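Local coordinates for inactive PncC family protein (Escherichia coli O157:H7, PDB 5KOL) that belongs to the CinA/PncC family but probably lacks nicotinamide-nucleotide amidohydrolase activity, its actual role being unknown, at residues L34-A39 with K59-G64. Numbering follows the deposited sequence.
Sequences LRLTTA and KFYGAG
At K59, a water bridges the carbonyl oxygens of K59 and L34, while the ammonium group turns to D56. F60 O accepts an almost perfectly straight bond from L36 N (2.8 Å, N-H...O angle 180°). The R35 side chain, bent at chi2 and chi3, brings one guanidinium face over the F60-Y61 peptide, where NH1 stands 3.7 Å from Y61 N; NH2 bonds to P58 O. L36 CD2 meets the F60 ring at its edge, 4.2 Å from CE2. Y61, its CG anti to the backbone N (chi1 179°), reaches along the sheet so its OH donates to T38 OG1 at 2.7 Å, and CE1 lies 3.7 Å from T38 CG2. A second water bridges the strands, donating to L36 O and accepting from A63 N. A63 O takes two bonds: T37 OG1 at 2.8 Å, from above the carbonyl plane, and a weak one from T38 N at 3.4 Å. With no side chain at G64, the T38 hydroxyl sits close against the backbone, T38 OG1 3.5 Å from G64 CA. Strands 36-39 and 61-64 run parallel, their axes 20° apart, neighbours in a beta-alpha-beta unit whose connecting helix 46-52 packs on L36, T38 and Y61. Helix 92-106 lies against T37 and A63, strand 110-116 pairs with 34-39, and G64 pairs antiparallel with a strand of the second subunit, continuing the sheet across the dimer.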
loop_
_atom_site.group_PDB
_atom_site.type_symbol
_atom_site.label_atom_id
_atom_site.label_comp_id
_atom_site.label_asym_id
_atom_site.label_seq_id
_atom_site.Cartn_x
_atom_site.Cartn_y
_atom_site.Cartn_z
ATOM N N LEU A 34 5.977 -20.053 2.835
ATOM C CA LEU A 34 4.790 -19.483 2.209
ATOM C C LEU A 34 4.995 -17.996 1.952
ATOM O O LEU A 34 5.659 -17.307 2.734
ATOM C CB LEU A 34 3.552 -19.696 3.086
ATOM C CG LEU A 34 3.100 -21.131 3.346
ATOM C CD1 LEU A 34 1.956 -21.132 4.343
ATOM C CD2 LEU A 34 2.688 -21.830 2.048
ATOM N N ARG A 35 4.428 -17.503 0.848
ATOM C CA ARG A 35 4.552 -16.106 0.458
ATOM C C ARG A 35 3.204 -15.395 0.593
ATOM O O ARG A 35 2.185 -15.872 0.087
ATOM C CB ARG A 35 5.093 -15.972 -0.971
ATOM C CG ARG A 35 5.310 -14.524 -1.371
ATOM C CD ARG A 35 6.609 -14.311 -2.167
ATOM N NE ARG A 35 7.777 -14.786 -1.429
ATOM C CZ ARG A 35 8.723 -13.999 -0.911
ATOM N NH1 ARG A 35 8.658 -12.676 -1.031
ATOM N NH2 ARG A 35 9.748 -14.536 -0.259
ATOM N N LEU A 36 3.201 -14.274 1.300
ATOM C CA LEU A 36 1.994 -13.531 1.641
ATOM C C LEU A 36 1.828 -12.334 0.713
ATOM O O LEU A 36 2.809 -11.731 0.271
ATOM C CB LEU A 36 2.065 -13.047 3.100
ATOM C CG LEU A 36 0.971 -12.136 3.663
ATOM C CD1 LEU A 36 -0.310 -12.961 3.928
ATOM C CD2 LEU A 36 1.483 -11.452 4.959
ATOM N N THR A 37 0.573 -12.006 0.408
ATOM C CA THR A 37 0.221 -10.775 -0.279
ATOM C C THR A 37 -1.016 -10.200 0.402
ATOM O O THR A 37 -1.744 -10.912 1.096
ATOM C CB THR A 37 -0.034 -11.015 -1.779
ATOM O OG1 THR A 37 -0.283 -9.760 -2.447
ATOM C CG2 THR A 37 -1.225 -11.966 -1.969
ATOM N N THR A 38 -1.238 -8.901 0.219
ATOM C CA THR A 38 -2.316 -8.189 0.905
ATOM C C THR A 38 -3.055 -7.283 -0.068
ATOM O O THR A 38 -2.482 -6.799 -1.047
ATOM C CB THR A 38 -1.793 -7.335 2.070
ATOM O OG1 THR A 38 -0.864 -6.356 1.565
ATOM C CG2 THR A 38 -1.088 -8.228 3.086
ATOM N N ALA A 39 -4.334 -7.054 0.227
ATOM C CA ALA A 39 -5.193 -6.159 -0.533
ATOM C C ALA A 39 -6.009 -5.364 0.472
ATOM O O ALA A 39 -6.642 -5.954 1.348
ATOM C CB ALA A 39 -6.122 -6.945 -1.488
ATOM N N LYS A 59 11.636 -12.174 3.136
ATOM C CA LYS A 59 11.579 -13.624 3.142
ATOM C C LYS A 59 10.156 -14.160 3.077
ATOM O O LYS A 59 9.984 -15.372 2.916
ATOM C CB LYS A 59 12.289 -14.171 4.386
ATOM C CG LYS A 59 13.802 -14.002 4.327
ATOM C CD LYS A 59 14.472 -14.486 5.603
ATOM C CE LYS A 59 15.987 -14.368 5.493
ATOM N NZ LYS A 59 16.694 -14.548 6.804
ATOM N N PHE A 60 9.133 -13.309 3.177
ATOM C CA PHE A 60 7.773 -13.834 3.091
ATOM C C PHE A 60 6.770 -12.875 2.461
ATOM O O PHE A 60 5.637 -13.287 2.185
ATOM C CB PHE A 60 7.261 -14.249 4.479
ATOM C CG PHE A 60 6.980 -13.089 5.402
ATOM C CD1 PHE A 60 8.004 -12.475 6.094
ATOM C CD2 PHE A 60 5.686 -12.630 5.591
ATOM C CE1 PHE A 60 7.747 -11.419 6.944
ATOM C CE2 PHE A 60 5.427 -11.569 6.438
ATOM C CZ PHE A 60 6.459 -10.965 7.116
ATOM N N TYR A 61 7.148 -11.616 2.216
ATOM C CA TYR A 61 6.180 -10.620 1.752
ATOM C C TYR A 61 6.812 -9.665 0.755
ATOM O O TYR A 61 7.839 -9.051 1.052
ATOM C CB TYR A 61 5.614 -9.818 2.932
ATOM C CG TYR A 61 4.598 -8.736 2.570
ATOM C CD1 TYR A 61 3.308 -9.070 2.164
ATOM C CD2 TYR A 61 4.918 -7.380 2.689
ATOM C CE1 TYR A 61 2.363 -8.074 1.855
ATOM C CE2 TYR A 61 3.991 -6.379 2.382
ATOM C CZ TYR A 61 2.714 -6.740 1.972
ATOM O OH TYR A 61 1.793 -5.763 1.689
ATOM N N GLY A 62 6.172 -9.497 -0.403
ATOM C CA GLY A 62 6.649 -8.515 -1.356
ATOM C C GLY A 62 5.591 -7.580 -1.907
ATOM O O GLY A 62 5.870 -6.398 -2.119
ATOM N N ALA A 63 4.375 -8.078 -2.123
ATOM C CA ALA A 63 3.367 -7.386 -2.921
ATOM C C ALA A 63 2.186 -6.974 -2.061
ATOM O O ALA A 63 1.482 -7.832 -1.504
ATOM C CB ALA A 63 2.893 -8.274 -4.077
ATOM N N GLY A 64 1.921 -5.680 -1.994
ATOM C CA GLY A 64 0.745 -5.158 -1.324
ATOM C C GLY A 64 -0.045 -4.273 -2.260
ATOM O O GLY A 64 0.528 -3.463 -2.990
HETATM O O HOH W 1 8.438 -17.572 2.884
HETATM O O HOH W 2 3.977 -10.955 -1.852
#